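Local structure of invasion-associated protein B (Bartonella henselae, 3DTD) at residues G30-N35 and L148-N153; I99-R104 and V113-D118. The protein is of unknown function but belongs to the invasion-associated locus B (IalB) family and may take part in bacterial invasion of host cells. All coordinates share one frame; numbering follows the deposited sequence.

Contact 1. Residues G30-N35 and L148-N153; sequences GLWSIN and LFVQLN
Backbone approach is confined to one end of each segment, where the CA atoms of Gly30 and Asn153 lie 5.6 Å apart and Leu31 N donates to Asn153 O at 2.9 Å in a nearly straight bond (166° at the hydrogen). The amide reaches that oxygen from above the carbonyl plane rather than along a lone pair. A CB on Gly30, whose phi is positive at 65°, would point at Asn153 O and come too close to it; the absence of a side chain lets the two backbones approach. Trp32 makes the second polar link. Its CG stands anti to the carbonyl carbon, and the pyrrole side of the indole is turned across to the other segment. NE1 donates to Gln151 O at 3.0 Å, meeting an in-plane lone pair of that carbonyl; the bond is bent to 138°, with the oxygen tilted from the indole plane. Asn153 O lies in the plane at the ring edge, 3.4 Å from Trp32 CD1, so this one carbonyl serves the Leu31 amide and also abuts the indole. On the six-membered ring, Trp32 CZ2 rests 3.8 Å from Val150 CG1, the two side chains crossing at about a right angle. Leu31 extends its CD1 obliquely over Gln151, 3.7 Å from Gln151 CB, and the same methyl lies against the terminal amide. That amide leads on to a neighbouring copy, with Gln151 OE1 hydrogen-bonded to Thr28 N of the second subunit, while Phe155 meets the Trp32 ring edge-to-face from helix 155-168. With strand 32-39 in the seven-stranded sheet and strand 144-151 at the border of the four-stranded one, this is a junction between two antiparallel sheets, held by an amide and an indole N-H, each bonded to a main-chain carbonyl.

Contact 2. Residues I99-R104 and V113-D118; sequences IETGIR and VPIVFD
Border strand 98-101 of the four-stranded antiparallel sheet packs beside strand 110-117 of the seven-stranded one, consistent with a beta-sandwich-like, E-set-related fold. The axes of 99-101 and 113-117 pass 8.3 Å apart at 148°, and the segments close in to 4.5 Å between the CA atoms of Ile103 and Val113. Apolar contacts make up much of the interface. Thr101 CG2 meets Val113 CG1, and Ile103 CG1 lies 3.8 Å from Val113 CG2, each pair crossing obliquely. Farther along, Ile99 CD1 sits 3.4 Å from Val116 O and reaches the edge of the Phe117 ring at 3.6 Å from CD2, near the ring plane. Tyr121 of helix 119-127 borders both Ile99 and Phe117, and Asp118 N-caps that helix through Tyr121 N. Towards the surface, Arg104 CB touches the CG and CD of Pro114, whose CD also meets Gly102 O at 3.4 Å. One hydrogen bond spans the segments, and it comes from a side chain: with OG1 anti to the backbone N (chi1 174°), Thr101 OG1 donates to Pro114 O at 3.1 Å, arriving nearly along the C=O axis at 166°.

In the fold
Both contacts join the seven-stranded sheet to a border strand of the four-stranded sheet, contact 1 through 144-151 and contact 2 through 98-101. They lie on opposite sides of the chain's centre, their own centres about 17 Å apart, and contact 2 is nested in the long loop that contact 1 closes. Each is partly buried: four of the seven touching residues are buried in contact 1, four of the ten in contact 2. Contact 1 relies on a main-chain amide and an indole N-H, next to helix 155-168 and a second subunit. Contact 2 is largely aliphatic, has a single threonine hydroxyl bond, and adjoins helix 119-127, with Arg104 reaching a fourth subunit.

Contact 1. Residues G30-N35 and L148-N153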
ATOM      1  N   GLY C  30     -35.746  16.796   8.745  1.00 35.05           N
ATOM      2  CA  GLY C  30     -35.526  16.121  10.010  1.00 34.46           C
ATOM      3  C   GLY C  30     -34.476  15.048   9.832  1.00 36.65           C
ATOM      4  O   GLY C  30     -33.324  15.342   9.516  1.00 38.74           O
ATOM      5  N   LEU C  31     -34.894  13.800  10.009  1.00 34.91           N
ATOM      6  CA  LEU C  31     -34.011  12.653   9.842  1.00 32.62           C
ATOM      7  C   LEU C  31     -34.178  12.006   8.465  1.00 32.59           C
ATOM      8  O   LEU C  31     -33.462  11.070   8.119  1.00 34.77           O
ATOM      9  CB  LEU C  31     -34.244  11.631  10.958  1.00 30.30           C
ATOM     10  CG  LEU C  31     -33.886  12.040  12.392  1.00 31.89           C
ATOM     11  CD1 LEU C  31     -34.326  10.978  13.375  1.00 24.81           C
ATOM     12  CD2 LEU C  31     -32.396  12.318  12.554  1.00 28.33           C
ATOM     13  N   TRP C  32     -35.107  12.529   7.673  1.00 34.26           N
ATOM     14  CA  TRP C  32     -35.419  11.953   6.368  1.00 34.16           C
ATOM     15  C   TRP C  32     -34.775  12.711   5.217  1.00 35.27           C
ATOM     16  O   TRP C  32     -34.619  13.932   5.275  1.00 33.73           O
ATOM     17  CB  TRP C  32     -36.934  11.831   6.186  1.00 31.59           C
ATOM     18  CG  TRP C  32     -37.487  10.669   6.930  1.00 30.31           C
ATOM     19  CD1 TRP C  32     -37.731  10.595   8.271  1.00 26.72           C
ATOM     20  CD2 TRP C  32     -37.834   9.389   6.385  1.00 29.99           C
ATOM     21  NE1 TRP C  32     -38.215   9.351   8.595  1.00 29.99           N
ATOM     22  CE2 TRP C  32     -38.291   8.590   7.456  1.00 30.83           C
ATOM     23  CE3 TRP C  32     -37.805   8.839   5.094  1.00 28.86           C
ATOM     24  CZ2 TRP C  32     -38.722   7.271   7.277  1.00 32.14           C
ATOM     25  CZ3 TRP C  32     -38.234   7.529   4.915  1.00 30.04           C
ATOM     26  CH2 TRP C  32     -38.686   6.760   6.003  1.00 32.64           C
ATOM     27  N   SER C  33     -34.385  11.965   4.185  1.00 35.32           N
ATOM     28  CA  SER C  33     -33.736  12.527   3.000  1.00 33.97           C
ATOM     29  C   SER C  33     -34.577  12.333   1.738  1.00 34.89           C
ATOM     30  O   SER C  33     -35.340  11.376   1.634  1.00 31.89           O
ATOM     31  CB  SER C  33     -32.351  11.908   2.794  1.00 35.00           C
ATOM     32  OG  SER C  33     -31.509  12.133   3.911  1.00 40.13           O
ATOM     33  N   ILE C  34     -34.428  13.255   0.787  1.00 37.30           N
ATOM     34  CA  ILE C  34     -35.102  13.169  -0.508  1.00 37.86           C
ATOM     35  C   ILE C  34     -34.110  13.325  -1.665  1.00 38.20           C
ATOM     36  O   ILE C  34     -33.333  14.285  -1.714  1.00 37.73           O
ATOM     37  CB  ILE C  34     -36.266  14.200  -0.644  1.00 39.31           C
ATOM     38  CG1 ILE C  34     -37.414  13.830   0.294  1.00 39.00           C
ATOM     39  CG2 ILE C  34     -36.797  14.270  -2.087  1.00 35.83           C
ATOM     40  CD1 ILE C  34     -38.457  14.890   0.421  1.00 40.74           C
ATOM     41  N   ASN C  35     -34.142  12.358  -2.580  1.00 40.62           N
ATOM     42  CA  ASN C  35     -33.372  12.415  -3.813  1.00 42.02           C
ATOM     43  C   ASN C  35     -34.271  12.167  -5.015  1.00 44.93           C
ATOM     44  O   ASN C  35     -35.167  11.328  -4.965  1.00 47.27           O
ATOM     45  CB  ASN C  35     -32.225  11.405  -3.782  1.00 40.02           C
ATOM     46  CG  ASN C  35     -31.089  11.841  -2.877  1.00 40.83           C
ATOM     47  OD1 ASN C  35     -30.988  11.402  -1.733  1.00 42.20           O
ATOM     48  ND2 ASN C  35     -30.229  12.716  -3.388  1.00 36.97           N
ATOM     49  N   LEU C 148     -35.365  -3.321  16.667  1.00 51.17           N
ATOM     50  CA  LEU C 148     -35.113  -2.510  15.478  1.00 46.73           C
ATOM     51  C   LEU C 148     -36.297  -1.604  15.145  1.00 44.22           C
ATOM     52  O   LEU C 148     -37.450  -1.956  15.385  1.00 45.14           O
ATOM     53  CB  LEU C 148     -34.776  -3.402  14.282  1.00 47.15           C
ATOM     54  CG  LEU C 148     -33.329  -3.686  13.864  1.00 47.34           C
ATOM     55  CD1 LEU C 148     -32.374  -3.924  15.028  1.00 46.46           C
ATOM     56  CD2 LEU C 148     -33.336  -4.871  12.920  1.00 44.01           C
ATOM     57  N   PHE C 149     -35.993  -0.435  14.588  1.00 42.14           N
ATOM     58  CA  PHE C 149     -36.992   0.584  14.282  1.00 41.17           C
ATOM     59  C   PHE C 149     -36.498   1.521  13.189  1.00 40.87           C
ATOM     60  O   PHE C 149     -35.309   1.545  12.865  1.00 41.53           O
ATOM     61  CB  PHE C 149     -37.376   1.400  15.537  1.00 44.39           C
ATOM     62  CG  PHE C 149     -36.194   1.909  16.317  1.00 47.84           C
ATOM     63  CD1 PHE C 149     -35.554   3.093  15.953  1.00 47.22           C
ATOM     64  CD2 PHE C 149     -35.715   1.197  17.413  1.00 48.94           C
ATOM     65  CE1 PHE C 149     -34.459   3.548  16.660  1.00 49.56           C
ATOM     66  CE2 PHE C 149     -34.617   1.647  18.124  1.00 50.32           C
ATOM     67  CZ  PHE C 149     -33.989   2.816  17.745  1.00 51.81           C
ATOM     68  N   VAL C 150     -37.428   2.283  12.621  1.00 39.61           N
ATOM     69  CA  VAL C 150     -37.103   3.420  11.769  1.00 35.68           C
ATOM     70  C   VAL C 150     -37.650   4.671  12.468  1.00 37.29           C
ATOM     71  O   VAL C 150     -38.815   4.707  12.851  1.00 36.85           O
ATOM     72  CB  VAL C 150     -37.699   3.267  10.337  1.00 35.21           C
ATOM     73  CG1 VAL C 150     -37.380   4.477   9.476  1.00 29.06           C
ATOM     74  CG2 VAL C 150     -37.169   2.007   9.664  1.00 32.12           C
ATOM     75  N   GLN C 151     -36.795   5.672  12.663  1.00 37.74           N
ATOM     76  CA  GLN C 151     -37.204   6.920  13.304  1.00 36.05           C
ATOM     77  C   GLN C 151     -37.989   7.775  12.315  1.00 36.79           C
ATOM     78  O   GLN C 151     -37.586   7.923  11.160  1.00 36.06           O
ATOM     79  CB  GLN C 151     -35.993   7.682  13.830  1.00 35.04           C
ATOM     80  CG  GLN C 151     -35.196   6.948  14.890  1.00 36.08           C
ATOM     81  CD  GLN C 151     -33.999   7.742  15.366  1.00 39.49           C
ATOM     82  OE1 GLN C 151     -34.114   8.587  16.251  1.00 44.44           O
ATOM     83  NE2 GLN C 151     -32.836   7.469  14.781  1.00 37.82           N
ATOM     84  N   LEU C 152     -39.106   8.332  12.778  1.00 39.39           N
ATOM     85  CA  LEU C 152     -40.059   9.012  11.900  1.00 37.02           C
ATOM     86  C   LEU C 152     -40.016  10.544  11.948  1.00 35.97           C
ATOM     87  O   LEU C 152     -40.861  11.201  11.347  1.00 39.71           O
ATOM     88  CB  LEU C 152     -41.487   8.512  12.175  1.00 35.03           C
ATOM     89  CG  LEU C 152     -41.773   7.020  11.973  1.00 35.01           C
ATOM     90  CD1 LEU C 152     -43.149   6.670  12.528  1.00 34.24           C
ATOM     91  CD2 LEU C 152     -41.648   6.597  10.502  1.00 30.39           C
ATOM     92  N   ASN C 153     -39.040  11.108  12.657  1.00 39.16           N
ATOM     93  CA  ASN C 153     -38.883  12.564  12.722  1.00 38.07           C
ATOM     94  C   ASN C 153     -38.554  13.157  11.352  1.00 39.06           C
ATOM     95  O   ASN C 153     -37.486  12.906  10.792  1.00 39.34           O
ATOM     96  CB  ASN C 153     -37.828  12.976  13.754  1.00 41.24           C
ATOM     97  CG  ASN C 153     -37.731  14.486  13.917  1.00 44.16           C
ATOM     98  OD1 ASN C 153     -36.866  15.131  13.327  1.00 50.41           O
ATOM     99  ND2 ASN C 153     -38.637  15.056  14.700  1.00 50.34           N
TER

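Contact 2. Residues I99-R104 and V113-D118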
ATOM      1  N   ILE C  99     -48.855  -3.674  10.169  1.00 58.60           N
ATOM      2  CA  ILE C  99     -48.682  -4.323   8.871  1.00 59.03           C
ATOM      3  C   ILE C  99     -47.834  -5.583   9.045  1.00 56.65           C
ATOM      4  O   ILE C  99     -46.821  -5.574   9.745  1.00 53.98           O
ATOM      5  CB  ILE C  99     -48.039  -3.351   7.834  1.00 60.18           C
ATOM      6  CG1 ILE C  99     -49.117  -2.530   7.135  1.00 61.76           C
ATOM      7  CG2 ILE C  99     -47.210  -4.089   6.767  1.00 63.47           C
ATOM      8  CD1 ILE C  99     -48.547  -1.471   6.231  1.00 65.19           C
ATOM      9  N   GLU C 100     -48.268  -6.676   8.425  1.00 57.87           N
ATOM     10  CA  GLU C 100     -47.459  -7.885   8.387  1.00 59.90           C
ATOM     11  C   GLU C 100     -47.109  -8.241   6.947  1.00 57.24           C
ATOM     12  O   GLU C 100     -47.990  -8.438   6.110  1.00 59.33           O
ATOM     13  CB  GLU C 100     -48.167  -9.039   9.091  1.00 61.56           C
ATOM     14  CG  GLU C 100     -47.252  -9.805  10.022  1.00 71.57           C
ATOM     15  CD  GLU C 100     -47.992 -10.786  10.901  1.00 82.76           C
ATOM     16  OE1 GLU C 100     -47.940 -10.618  12.138  1.00 85.62           O
ATOM     17  OE2 GLU C 100     -48.622 -11.722  10.360  1.00 85.45           O
ATOM     18  N   THR C 101     -45.812  -8.294   6.672  1.00 55.74           N
ATOM     19  CA  THR C 101     -45.288  -8.571   5.334  1.00 54.03           C
ATOM     20  C   THR C 101     -44.042  -9.459   5.470  1.00 50.80           C
ATOM     21  O   THR C 101     -43.717  -9.894   6.570  1.00 53.01           O
ATOM     22  CB  THR C 101     -45.014  -7.250   4.532  1.00 56.46           C
ATOM     23  OG1 THR C 101     -44.368  -7.548   3.286  1.00 56.09           O
ATOM     24  CG2 THR C 101     -44.157  -6.272   5.337  1.00 53.80           C
ATOM     25  N   GLY C 102     -43.363  -9.747   4.365  1.00 48.80           N
ATOM     26  CA  GLY C 102     -42.204 -10.634   4.403  1.00 45.12           C
ATOM     27  C   GLY C 102     -41.061 -10.221   3.500  1.00 42.90           C
ATOM     28  O   GLY C 102     -41.221  -9.354   2.642  1.00 42.01           O
ATOM     29  N   ILE C 103     -39.906 -10.852   3.712  1.00 41.76           N
ATOM     30  CA  ILE C 103     -38.718 -10.683   2.867  1.00 38.88           C
ATOM     31  C   ILE C 103     -38.988 -11.253   1.475  1.00 38.65           C
ATOM     32  O   ILE C 103     -39.478 -12.373   1.349  1.00 42.60           O
ATOM     33  CB  ILE C 103     -37.461 -11.358   3.513  1.00 37.58           C
ATOM     34  CG1 ILE C 103     -37.083 -10.644   4.812  1.00 36.54           C
ATOM     35  CG2 ILE C 103     -36.264 -11.384   2.551  1.00 32.92           C
ATOM     36  CD1 ILE C 103     -36.097 -11.399   5.686  1.00 36.68           C
ATOM     37  N   ARG C 104     -38.700 -10.463   0.443  1.00 36.35           N
ATOM     38  CA  ARG C 104     -38.836 -10.906  -0.940  1.00 35.75           C
ATOM     39  C   ARG C 104     -37.546 -11.577  -1.422  1.00 38.79           C
ATOM     40  O   ARG C 104     -37.576 -12.623  -2.091  1.00 35.29           O
ATOM     41  CB  ARG C 104     -39.184  -9.719  -1.848  1.00 32.48           C
ATOM     42  CG  ARG C 104     -39.313 -10.075  -3.320  1.00 30.44           C
ATOM     43  CD  ARG C 104     -40.146  -9.073  -4.095  1.00 46.55           C
ATOM     44  NE  ARG C 104     -40.470  -9.584  -5.427  1.00 50.84           N
ATOM     45  CZ  ARG C 104     -39.739  -9.365  -6.517  1.00 59.12           C
ATOM     46  NH1 ARG C 104     -38.633  -8.629  -6.452  1.00 56.48           N
ATOM     47  NH2 ARG C 104     -40.117  -9.884  -7.681  1.00 60.83           N
ATOM     48  N   VAL C 113     -37.550  -6.082   2.160  1.00 38.56           N
ATOM     49  CA  VAL C 113     -38.945  -6.247   2.558  1.00 37.85           C
ATOM     50  C   VAL C 113     -39.795  -5.187   1.841  1.00 38.60           C
ATOM     51  O   VAL C 113     -39.692  -4.002   2.154  1.00 37.80           O
ATOM     52  CB  VAL C 113     -39.112  -6.088   4.096  1.00 37.33           C
ATOM     53  CG1 VAL C 113     -40.553  -6.329   4.515  1.00 34.58           C
ATOM     54  CG2 VAL C 113     -38.185  -7.025   4.853  1.00 34.35           C
ATOM     55  N   PRO C 114     -40.615  -5.604   0.859  1.00 41.31           N
ATOM     56  CA  PRO C 114     -41.520  -4.666   0.189  1.00 42.44           C
ATOM     57  C   PRO C 114     -42.636  -4.200   1.119  1.00 43.55           C
ATOM     58  O   PRO C 114     -43.181  -4.997   1.885  1.00 45.44           O
ATOM     59  CB  PRO C 114     -42.116  -5.492  -0.960  1.00 40.12           C
ATOM     60  CG  PRO C 114     -41.293  -6.715  -1.053  1.00 41.54           C
ATOM     61  CD  PRO C 114     -40.742  -6.963   0.308  1.00 40.42           C
ATOM     62  N   ILE C 115     -42.958  -2.916   1.043  1.00 45.05           N
ATOM     63  CA  ILE C 115     -43.952  -2.306   1.916  1.00 49.18           C
ATOM     64  C   ILE C 115     -44.914  -1.443   1.110  1.00 48.42           C
ATOM     65  O   ILE C 115     -44.505  -0.737   0.193  1.00 47.10           O
ATOM     66  CB  ILE C 115     -43.294  -1.467   3.040  1.00 49.79           C
ATOM     67  CG1 ILE C 115     -42.013  -0.798   2.527  1.00 54.66           C
ATOM     68  CG2 ILE C 115     -42.975  -2.359   4.230  1.00 51.35           C
ATOM     69  CD1 ILE C 115     -41.576   0.433   3.269  1.00 48.26           C
ATOM     70  N   VAL C 116     -46.200  -1.545   1.438  1.00 50.35           N
ATOM     71  CA  VAL C 116     -47.243  -0.699   0.865  1.00 50.57           C
ATOM     72  C   VAL C 116     -48.061  -0.127   2.026  1.00 50.84           C
ATOM     73  O   VAL C 116     -48.564  -0.877   2.864  1.00 49.69           O
ATOM     74  CB  VAL C 116     -48.161  -1.484  -0.118  1.00 51.48           C
ATOM     75  CG1 VAL C 116     -49.347  -0.639  -0.556  1.00 51.76           C
ATOM     76  CG2 VAL C 116     -47.384  -1.951  -1.344  1.00 52.11           C
ATOM     77  N   PHE C 117     -48.172   1.198   2.078  1.00 51.16           N
ATOM     78  CA  PHE C 117     -48.926   1.875   3.133  1.00 53.07           C
ATOM     79  C   PHE C 117     -50.219   2.480   2.593  1.00 55.16           C
ATOM     80  O   PHE C 117     -50.186   3.282   1.657  1.00 56.59           O
ATOM     81  CB  PHE C 117     -48.082   2.981   3.772  1.00 51.21           C
ATOM     82  CG  PHE C 117     -46.763   2.512   4.325  1.00 50.80           C
ATOM     83  CD1 PHE C 117     -45.573   3.078   3.886  1.00 52.43           C
ATOM     84  CD2 PHE C 117     -46.708   1.519   5.289  1.00 51.58           C
ATOM     85  CE1 PHE C 117     -44.352   2.658   4.402  1.00 51.02           C
ATOM     86  CE2 PHE C 117     -45.495   1.092   5.810  1.00 49.49           C
ATOM     87  CZ  PHE C 117     -44.316   1.663   5.366  1.00 47.78           C
ATOM     88  N   ASP C 118     -51.353   2.104   3.187  1.00 57.80           N
ATOM     89  CA  ASP C 118     -52.635   2.741   2.863  1.00 61.72           C
ATOM     90  C   ASP C 118     -52.773   4.117   3.527  1.00 61.46           C
ATOM     91  O   ASP C 118     -51.938   4.488   4.356  1.00 60.74           O
ATOM     92  CB  ASP C 118     -53.833   1.824   3.186  1.00 62.14           C
ATOM     93  CG  ASP C 118     -53.851   1.327   4.630  1.00 67.79           C
ATOM     94  OD1 ASP C 118     -53.703   2.124   5.579  1.00 70.16           O
ATOM     95  OD2 ASP C 118     -54.049   0.111   4.820  1.00 74.70           O
TER